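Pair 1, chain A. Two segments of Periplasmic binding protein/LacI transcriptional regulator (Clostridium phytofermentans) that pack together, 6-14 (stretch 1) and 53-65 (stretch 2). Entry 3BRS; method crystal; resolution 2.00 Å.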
# COMPACT_ATOMS: atom_id res chain seq x y z
N TYR A 6 -26.62 -3.50 9.65
CA TYR A 6 -25.55 -4.29 9.07
C TYR A 6 -24.30 -4.27 9.94
O TYR A 6 -23.92 -3.22 10.45
CB TYR A 6 -25.27 -3.74 7.70
CG TYR A 6 -26.38 -4.06 6.69
CD1 TYR A 6 -27.06 -3.03 6.02
CD2 TYR A 6 -26.75 -5.39 6.39
CE1 TYR A 6 -28.08 -3.30 5.10
CE2 TYR A 6 -27.79 -5.68 5.46
CZ TYR A 6 -28.43 -4.62 4.82
OH TYR A 6 -29.42 -4.86 3.88
N TYR A 7 -23.69 -5.47 10.10
CA TYR A 7 -22.45 -5.64 10.87
C TYR A 7 -21.27 -6.00 9.90
O TYR A 7 -21.29 -7.04 9.23
CB TYR A 7 -22.66 -6.66 12.02
CG TYR A 7 -21.49 -7.04 12.89
CD1 TYR A 7 -21.40 -8.40 13.41
CD2 TYR A 7 -20.47 -6.09 13.22
CE1 TYR A 7 -20.32 -8.82 14.16
CE2 TYR A 7 -19.35 -6.49 14.02
CZ TYR A 7 -19.29 -7.87 14.49
OH TYR A 7 -18.24 -8.30 15.28
N MET A 8 -20.28 -5.11 9.84
CA MET A 8 -19.11 -5.18 8.94
C MET A 8 -17.82 -5.19 9.76
O MET A 8 -17.71 -4.52 10.77
CB MET A 8 -19.05 -3.99 7.98
CG MET A 8 -20.29 -3.78 7.04
SD MET A 8 -19.90 -2.84 5.50
CE MET A 8 -21.55 -2.81 4.85
N ILE A 9 -16.86 -6.02 9.40
CA ILE A 9 -15.59 -5.98 10.18
C ILE A 9 -14.50 -5.64 9.21
O ILE A 9 -14.36 -6.32 8.20
CB ILE A 9 -15.32 -7.34 10.86
CG1 ILE A 9 -16.34 -7.58 12.00
CG2 ILE A 9 -13.80 -7.41 11.41
CD1 ILE A 9 -16.20 -9.11 12.61
N CYS A 10 -13.75 -4.56 9.50
CA CYS A 10 -12.62 -4.15 8.64
C CYS A 10 -11.29 -4.72 9.14
O CYS A 10 -11.01 -4.61 10.37
CB CYS A 10 -12.56 -2.60 8.60
SG CYS A 10 -11.17 -2.16 7.52
N ILE A 11 -10.48 -5.31 8.27
CA ILE A 11 -9.22 -5.94 8.69
C ILE A 11 -8.13 -5.35 7.90
O ILE A 11 -7.82 -5.86 6.84
CB ILE A 11 -9.20 -7.48 8.56
CG1 ILE A 11 -10.46 -8.11 9.18
CG2 ILE A 11 -7.86 -8.10 9.05
CD1 ILE A 11 -10.53 -9.68 9.02
N PRO A 12 -7.61 -4.20 8.34
CA PRO A 12 -6.47 -3.61 7.60
C PRO A 12 -5.19 -4.46 7.77
O PRO A 12 -5.22 -5.50 8.42
CB PRO A 12 -6.30 -2.24 8.21
CG PRO A 12 -7.51 -2.02 9.17
CD PRO A 12 -8.01 -3.40 9.50
N LYS A 13 -4.09 -4.10 7.11
CA LYS A 13 -2.84 -4.86 7.28
C LYS A 13 -2.26 -4.51 8.63
O LYS A 13 -1.63 -5.41 9.24
CB LYS A 13 -1.82 -4.44 6.25
CG LYS A 13 -2.21 -4.89 4.81
CD LYS A 13 -1.03 -4.53 3.94
CE LYS A 13 -1.18 -5.02 2.51
NZ LYS A 13 -0.32 -4.14 1.62
N VAL A 14 -2.42 -3.23 9.05
CA VAL A 14 -2.15 -2.72 10.41
C VAL A 14 -3.09 -1.57 10.77
O VAL A 14 -3.57 -0.86 9.89
CB VAL A 14 -0.72 -2.02 10.63
CG1 VAL A 14 0.46 -2.98 10.60
CG2 VAL A 14 -0.56 -0.91 9.63
N VAL A 53 -1.03 -13.89 11.75
CA VAL A 53 -1.81 -13.25 12.77
C VAL A 53 -2.99 -12.65 12.13
O VAL A 53 -4.09 -12.66 12.72
CB VAL A 53 -0.99 -12.26 13.57
CG1 VAL A 53 -1.89 -11.37 14.41
CG2 VAL A 53 -0.10 -13.04 14.59
N GLN A 54 -2.80 -12.12 10.95
CA GLN A 54 -3.97 -11.66 10.14
C GLN A 54 -4.94 -12.76 9.78
O GLN A 54 -6.16 -12.60 9.88
CB GLN A 54 -3.56 -10.95 8.85
CG GLN A 54 -4.68 -9.96 8.45
CD GLN A 54 -4.52 -9.37 7.04
OE1 GLN A 54 -4.08 -10.09 6.04
NE2 GLN A 54 -4.77 -8.03 6.95
N ASN A 55 -4.39 -13.92 9.40
CA ASN A 55 -5.23 -15.13 9.21
C ASN A 55 -6.01 -15.58 10.45
O ASN A 55 -7.19 -15.98 10.38
CB ASN A 55 -4.38 -16.28 8.72
CG ASN A 55 -4.01 -16.13 7.23
OD1 ASN A 55 -4.23 -15.10 6.58
ND2 ASN A 55 -3.48 -17.17 6.71
N GLU A 56 -5.38 -15.54 11.60
CA GLU A 56 -6.09 -15.81 12.87
C GLU A 56 -7.24 -14.85 13.10
O GLU A 56 -8.30 -15.26 13.52
CB GLU A 56 -5.08 -15.61 13.99
CG GLU A 56 -4.19 -16.82 14.16
CD GLU A 56 -3.24 -16.70 15.33
OE1 GLU A 56 -3.05 -15.59 15.94
OE2 GLU A 56 -2.67 -17.76 15.63
N LEU A 57 -7.00 -13.55 12.85
CA LEU A 57 -8.02 -12.46 13.00
C LEU A 57 -9.17 -12.64 12.00
O LEU A 57 -10.32 -12.41 12.32
CB LEU A 57 -7.35 -11.15 12.71
CG LEU A 57 -6.39 -10.63 13.83
CD1 LEU A 57 -5.72 -9.30 13.44
CD2 LEU A 57 -7.07 -10.43 15.20
N ILE A 58 -8.87 -13.07 10.77
CA ILE A 58 -9.97 -13.43 9.87
C ILE A 58 -10.76 -14.58 10.41
O ILE A 58 -11.97 -14.52 10.38
CB ILE A 58 -9.43 -13.84 8.47
CG1 ILE A 58 -8.76 -12.64 7.78
CG2 ILE A 58 -10.51 -14.57 7.66
CD1 ILE A 58 -7.64 -13.06 6.68
N GLU A 59 -10.11 -15.66 10.86
CA GLU A 59 -10.88 -16.74 11.41
C GLU A 59 -11.83 -16.21 12.55
O GLU A 59 -13.06 -16.55 12.61
CB GLU A 59 -9.94 -17.86 11.89
CG GLU A 59 -9.19 -18.64 10.79
CD GLU A 59 -8.06 -19.61 11.37
OE1 GLU A 59 -6.84 -19.47 10.99
OE2 GLU A 59 -8.41 -20.49 12.21
N GLU A 60 -11.25 -15.41 13.47
CA GLU A 60 -11.97 -14.76 14.57
C GLU A 60 -13.13 -13.87 14.01
O GLU A 60 -14.23 -13.82 14.61
CB GLU A 60 -11.01 -13.89 15.42
CG GLU A 60 -10.03 -14.67 16.37
CD GLU A 60 -8.83 -13.78 16.97
OE1 GLU A 60 -8.98 -12.52 17.06
OE2 GLU A 60 -7.77 -14.38 17.36
N ALA A 61 -12.86 -13.16 12.91
CA ALA A 61 -13.85 -12.27 12.24
C ALA A 61 -15.08 -13.09 11.82
O ALA A 61 -16.21 -12.78 12.14
CB ALA A 61 -13.19 -11.57 10.94
N ILE A 62 -14.81 -14.21 11.16
CA ILE A 62 -15.82 -15.15 10.70
C ILE A 62 -16.68 -15.66 11.85
O ILE A 62 -17.88 -15.70 11.69
CB ILE A 62 -15.19 -16.35 10.00
CG1 ILE A 62 -14.50 -15.94 8.67
CG2 ILE A 62 -16.26 -17.52 9.80
CD1 ILE A 62 -13.53 -16.99 8.21
N LYS A 63 -16.08 -16.05 12.97
CA LYS A 63 -16.87 -16.42 14.16
C LYS A 63 -17.66 -15.31 14.82
O LYS A 63 -18.59 -15.58 15.58
CB LYS A 63 -16.00 -17.08 15.23
CG LYS A 63 -15.12 -18.23 14.75
CD LYS A 63 -15.88 -19.53 14.63
CE LYS A 63 -14.91 -20.75 14.74
NZ LYS A 63 -15.59 -22.12 14.89
N ARG A 64 -17.37 -14.05 14.53
CA ARG A 64 -18.27 -12.97 14.97
C ARG A 64 -19.54 -12.82 14.13
O ARG A 64 -20.41 -12.07 14.49
CB ARG A 64 -17.57 -11.65 15.07
CG ARG A 64 -16.51 -11.64 16.17
CD ARG A 64 -15.96 -10.22 16.39
NE ARG A 64 -14.67 -10.28 17.12
CZ ARG A 64 -14.01 -9.20 17.49
NH1 ARG A 64 -14.53 -7.98 17.19
NH2 ARG A 64 -12.84 -9.34 18.14
N LYS A 65 -19.67 -13.55 13.01
CA LYS A 65 -20.94 -13.54 12.15
C LYS A 65 -21.28 -12.08 11.71
O LYS A 65 -22.37 -11.57 11.84
CB LYS A 65 -22.09 -14.34 12.78
CG LYS A 65 -21.64 -15.83 13.12
CD LYS A 65 -22.73 -16.80 13.44
CE LYS A 65 -22.27 -18.30 13.24
NZ LYS A 65 -20.96 -18.70 13.89

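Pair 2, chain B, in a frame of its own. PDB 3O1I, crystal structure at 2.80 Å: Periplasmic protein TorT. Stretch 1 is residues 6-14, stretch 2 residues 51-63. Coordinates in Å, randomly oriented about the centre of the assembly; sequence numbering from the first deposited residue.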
# COMPACT_ATOMS: atom_id res chain seq x y z
N GLU B 6 -26.13 27.49 18.01
CA GLU B 6 -26.69 27.76 16.69
C GLU B 6 -26.10 26.82 15.65
O GLU B 6 -24.89 26.60 15.60
CB GLU B 6 -26.43 29.22 16.29
CG GLU B 6 -27.34 30.23 16.96
CD GLU B 6 -27.30 31.60 16.31
OE1 GLU B 6 -27.41 31.68 15.06
OE2 GLU B 6 -27.17 32.61 17.04
N LYS B 7 -26.95 26.26 14.79
CA LYS B 7 -26.50 25.32 13.78
C LYS B 7 -25.74 25.93 12.61
O LYS B 7 -26.33 26.46 11.67
CB LYS B 7 -27.69 24.52 13.24
CG LYS B 7 -28.35 23.60 14.27
CD LYS B 7 -27.65 22.26 14.41
CE LYS B 7 -28.47 21.30 15.27
NZ LYS B 7 -27.92 19.91 15.26
N ILE B 8 -24.41 25.83 12.68
CA ILE B 8 -23.52 26.32 11.63
C ILE B 8 -22.63 25.15 11.24
O ILE B 8 -21.86 24.63 12.06
CB ILE B 8 -22.65 27.49 12.11
CG1 ILE B 8 -23.54 28.71 12.41
CG2 ILE B 8 -21.61 27.82 11.05
CD1 ILE B 8 -22.78 29.90 12.97
N CYS B 9 -22.74 24.75 9.98
CA CYS B 9 -22.01 23.60 9.43
C CYS B 9 -20.99 24.02 8.37
O CYS B 9 -21.36 24.39 7.25
CB CYS B 9 -23.05 22.65 8.83
SG CYS B 9 -22.70 20.87 8.76
N ALA B 10 -19.70 23.95 8.71
CA ALA B 10 -18.62 24.32 7.78
C ALA B 10 -18.14 23.14 6.94
O ALA B 10 -17.70 22.11 7.46
CB ALA B 10 -17.45 24.93 8.55
N ILE B 11 -18.23 23.30 5.62
CA ILE B 11 -17.84 22.26 4.68
C ILE B 11 -16.60 22.61 3.85
O ILE B 11 -16.70 23.28 2.82
CB ILE B 11 -19.03 21.94 3.72
CG1 ILE B 11 -20.24 21.50 4.55
CG2 ILE B 11 -18.65 20.83 2.74
CD1 ILE B 11 -19.90 20.49 5.63
N TYR B 12 -15.45 22.13 4.30
CA TYR B 12 -14.19 22.38 3.59
C TYR B 12 -14.04 21.43 2.40
O TYR B 12 -14.83 20.51 2.21
CB TYR B 12 -13.00 22.13 4.49
CG TYR B 12 -13.03 22.81 5.84
CD1 TYR B 12 -13.92 23.86 6.11
CD2 TYR B 12 -12.11 22.45 6.82
CE1 TYR B 12 -13.87 24.53 7.33
CE2 TYR B 12 -12.05 23.11 8.03
CZ TYR B 12 -12.93 24.16 8.28
OH TYR B 12 -12.82 24.83 9.46
N PRO B 13 -13.02 21.67 1.56
CA PRO B 13 -12.80 20.79 0.41
C PRO B 13 -11.83 19.69 0.87
O PRO B 13 -11.69 18.65 0.22
CB PRO B 13 -12.20 21.73 -0.63
CG PRO B 13 -11.39 22.65 0.22
CD PRO B 13 -12.28 22.94 1.41
N HIS B 14 -11.17 19.96 2.00
CA HIS B 14 -10.22 19.06 2.65
C HIS B 14 -9.61 19.75 3.87
O HIS B 14 -10.00 20.85 4.22
CB HIS B 14 -9.06 18.70 1.72
CG HIS B 14 -8.15 19.84 1.43
ND1 HIS B 14 -8.20 20.58 0.27
CD2 HIS B 14 -7.17 20.41 2.19
CE1 HIS B 14 -7.31 21.55 0.32
NE2 HIS B 14 -6.67 21.46 1.47
N ARG B 51 -18.49 13.12 -2.30
CA ARG B 51 -18.45 13.09 -0.84
C ARG B 51 -18.90 14.40 -0.20
O ARG B 51 -19.40 14.40 0.93
CB ARG B 51 -17.04 12.73 -0.36
CG ARG B 51 -16.94 12.57 1.14
CD ARG B 51 -15.85 11.59 1.48
NE ARG B 51 -16.10 10.29 0.86
CZ ARG B 51 -15.18 9.36 0.68
NH1 ARG B 51 -13.93 9.58 1.08
NH2 ARG B 51 -15.49 8.20 0.09
N GLN B 52 -18.73 15.52 -0.90
CA GLN B 52 -19.14 16.81 -0.34
C GLN B 52 -20.65 16.97 -0.49
O GLN B 52 -21.31 17.49 0.42
CB GLN B 52 -18.39 17.97 -1.02
CG GLN B 52 -18.55 19.31 -0.29
CD GLN B 52 -17.77 20.46 -0.92
OE1 GLN B 52 -17.88 20.72 -2.12
NE2 GLN B 52 -16.99 21.16 -0.10
N GLU B 53 -21.20 16.53 -1.62
CA GLU B 53 -22.64 16.59 -1.87
C GLU B 53 -23.34 15.88 -0.73
O GLU B 53 -24.35 16.35 -0.22
CB GLU B 53 -23.00 15.89 -3.18
CG GLU B 53 -22.46 16.57 -4.41
CD GLU B 53 -22.82 15.82 -5.67
OE1 GLU B 53 -22.50 14.61 -5.75
OE2 GLU B 53 -23.41 16.42 -6.59
N GLN B 54 -22.79 14.74 -0.34
CA GLN B 54 -23.36 13.96 0.76
C GLN B 54 -23.14 14.65 2.11
O GLN B 54 -24.06 14.73 2.92
CB GLN B 54 -22.75 12.55 0.77
CG GLN B 54 -22.78 11.81 -0.59
CD GLN B 54 -24.19 11.64 -1.17
OE1 GLN B 54 -25.05 11.00 -0.57
NE2 GLN B 54 -24.41 12.21 -2.36
N GLN B 55 -21.94 15.16 2.36
CA GLN B 55 -21.64 15.85 3.62
C GLN B 55 -22.49 17.11 3.68
O GLN B 55 -22.85 17.59 4.76
CB GLN B 55 -20.16 16.23 3.70
CG GLN B 55 -19.20 15.05 3.78
CD GLN B 55 -17.80 15.47 4.20
OE1 GLN B 55 -17.14 16.24 3.51
NE2 GLN B 55 -17.34 14.95 5.35
N LEU B 56 -22.82 17.62 2.50
CA LEU B 56 -23.64 18.81 2.35
C LEU B 56 -25.06 18.42 2.76
O LEU B 56 -25.75 19.17 3.45
CB LEU B 56 -23.61 19.25 0.89
CG LEU B 56 -23.86 20.71 0.54
CD1 LEU B 56 -23.04 21.63 1.44
CD2 LEU B 56 -23.50 20.92 -0.93
N ALA B 57 -25.46 17.23 2.33
CA ALA B 57 -26.77 16.69 2.66
C ALA B 57 -26.75 16.23 4.12
O ALA B 57 -27.78 16.22 4.79
CB ALA B 57 -27.10 15.51 1.74
N LEU B 58 -25.58 15.85 4.60
CA LEU B 58 -25.43 15.41 5.98
C LEU B 58 -25.62 16.61 6.88
O LEU B 58 -26.20 16.51 7.95
CB LEU B 58 -24.04 14.81 6.22
CG LEU B 58 -23.65 14.67 7.69
CD1 LEU B 58 -24.67 13.83 8.45
CD2 LEU B 58 -22.28 14.03 7.78
N CYS B 59 -25.11 17.76 6.44
CA CYS B 59 -25.25 18.97 7.23
C CYS B 59 -26.73 19.23 7.51
O CYS B 59 -27.13 19.40 8.66
CB CYS B 59 -24.64 20.17 6.50
SG CYS B 59 -22.85 20.45 6.77
N THR B 60 -27.53 19.24 6.44
CA THR B 60 -28.96 19.48 6.56
C THR B 60 -29.60 18.52 7.57
O THR B 60 -30.26 18.96 8.52
CB THR B 60 -29.67 19.32 5.19
OG1 THR B 60 -29.66 17.94 4.78
CG2 THR B 60 -28.97 20.16 4.13
N GLN B 61 -29.38 17.22 7.38
CA GLN B 61 -29.92 16.19 8.27
C GLN B 61 -29.56 16.52 9.72
O GLN B 61 -30.33 16.25 10.63
CB GLN B 61 -29.37 14.81 7.90
CG GLN B 61 -29.51 14.45 6.42
CD GLN B 61 -29.05 13.04 6.08
OE1 GLN B 61 -27.98 12.60 6.50
NE2 GLN B 61 -29.85 12.33 5.30
N TRP B 62 -28.39 17.11 9.91
CA TRP B 62 -27.94 17.48 11.24
C TRP B 62 -28.75 18.68 11.72
O TRP B 62 -28.75 19.03 12.90
CB TRP B 62 -26.46 17.84 11.21
CG TRP B 62 -25.87 18.13 12.56
CD1 TRP B 62 -25.78 17.27 13.63
CD2 TRP B 62 -25.23 19.34 12.97
NE1 TRP B 62 -25.13 17.88 14.67
CE2 TRP B 62 -24.78 19.15 14.30
CE3 TRP B 62 -25.00 20.58 12.35
CZ2 TRP B 62 -24.10 20.14 15.02
CZ3 TRP B 62 -24.33 21.57 13.06
CH2 TRP B 62 -23.89 21.34 14.38
N GLY B 63 -29.43 19.32 10.77
CA GLY B 63 -30.25 20.47 11.08
C GLY B 63 -29.47 21.77 11.16
O GLY B 63 -29.61 22.54 12.10

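In both pairs a β-strand lies against a helix that runs almost exactly antiparallel to it: the N-to-C directions differ by 177° in pair 1 and 170° in pair 2, and the axes approach to 9.8 Å and 9.1 Å. The backbones of 14 central residues superpose with an RMSD of 0.4 Å. The register is shared as well. Ile9(A) sits nearest Ala61(A), with CA atoms 6.8 Å apart, and the matching Cys9(B) and Cys59(B) have CA atoms 6.1 Å apart. Because side chains alternate along a strand, positions 7, 9 and 11 of both pairs point toward the helix, while 8 and 10 make little or no contact with it.

The two pairs match most closely around position 11 of the strand stretch, opposite the early turns of the helix stretch. Ile11(A) and Ile11(B) coincide, with side-chain centres 0.3 Å apart, and a branched apolar residue suits this buried place because it reaches several helix residues at once. Ile11(A) CD1 lies 3.7 Å from Ile58(A) CG1 and 3.8 Å from Ala61(A) CB. In pair 2, Ile11(B) CG1 lies 4.2 Å from Leu56(B) CD1, but chi2 is m rather than t, and CD1 comes to 3.2 Å from Cys59(B) SG. Ile58(A) and Leu56(B) thus supply equivalent apolar bulk from the flank of the helix.

A glutamine closes this end in both. Its chi1 and chi2 are t, an extended form that carries the amide to the main chain at position 12 of the other stretch. Gln54(A) NE2 donates a hydrogen bond to Pro12(A) O at 3.0 Å; Gln52(B) NE2 makes the equivalent but weak bond to Tyr12(B) O at 3.2 Å. Since the acceptor is a main-chain carbonyl, the bond does not depend on the side chain at this position, and either proline or tyrosine can supply it.

At the centre the solutions diverge. Pair 1 combines a large strand residue with a small helix residue: Ile9(A) CG2 packs 4.2 Å from Ala61(A) CB, and its CD1 lies 3.8 Å from Arg64(A) CB. Pair 2 places cysteine at both positions and joins them covalently, Cys9(B) SG to Cys59(B) SG at 2.0 Å with chi3 of -85°, close to the preferred right angle of a disulfide; the sulfurs still pack against their neighbours, Cys9(B) SG lying 4.3 Å from Trp62(B) CE3.

The helix's C-terminal end differs most. In pair 1 the aromatic group is on the strand: Tyr7(A) OH approaches Arg64(A) CD to 3.2 Å, where the arginine's aliphatic portion provides a surface. Pair 2 exchanges the roles, with the cation on the strand and the aromatic on the helix. Lys7(B) NZ stands over the face of the Trp62(B) five-membered ring, 3.4 Å from its centroid, in a cation-pi contact, while also donating a hydrogen bond to Trp62(B) O at 2.7 Å.

Each chain then leaves helical geometry with positive phi, at Lys65(A) and Gly63(B). The glycine suits its backbone angles, at which a CB would jam against the preceding carbonyl oxygen; Lys65(A), at 56/53, accommodates a side chain.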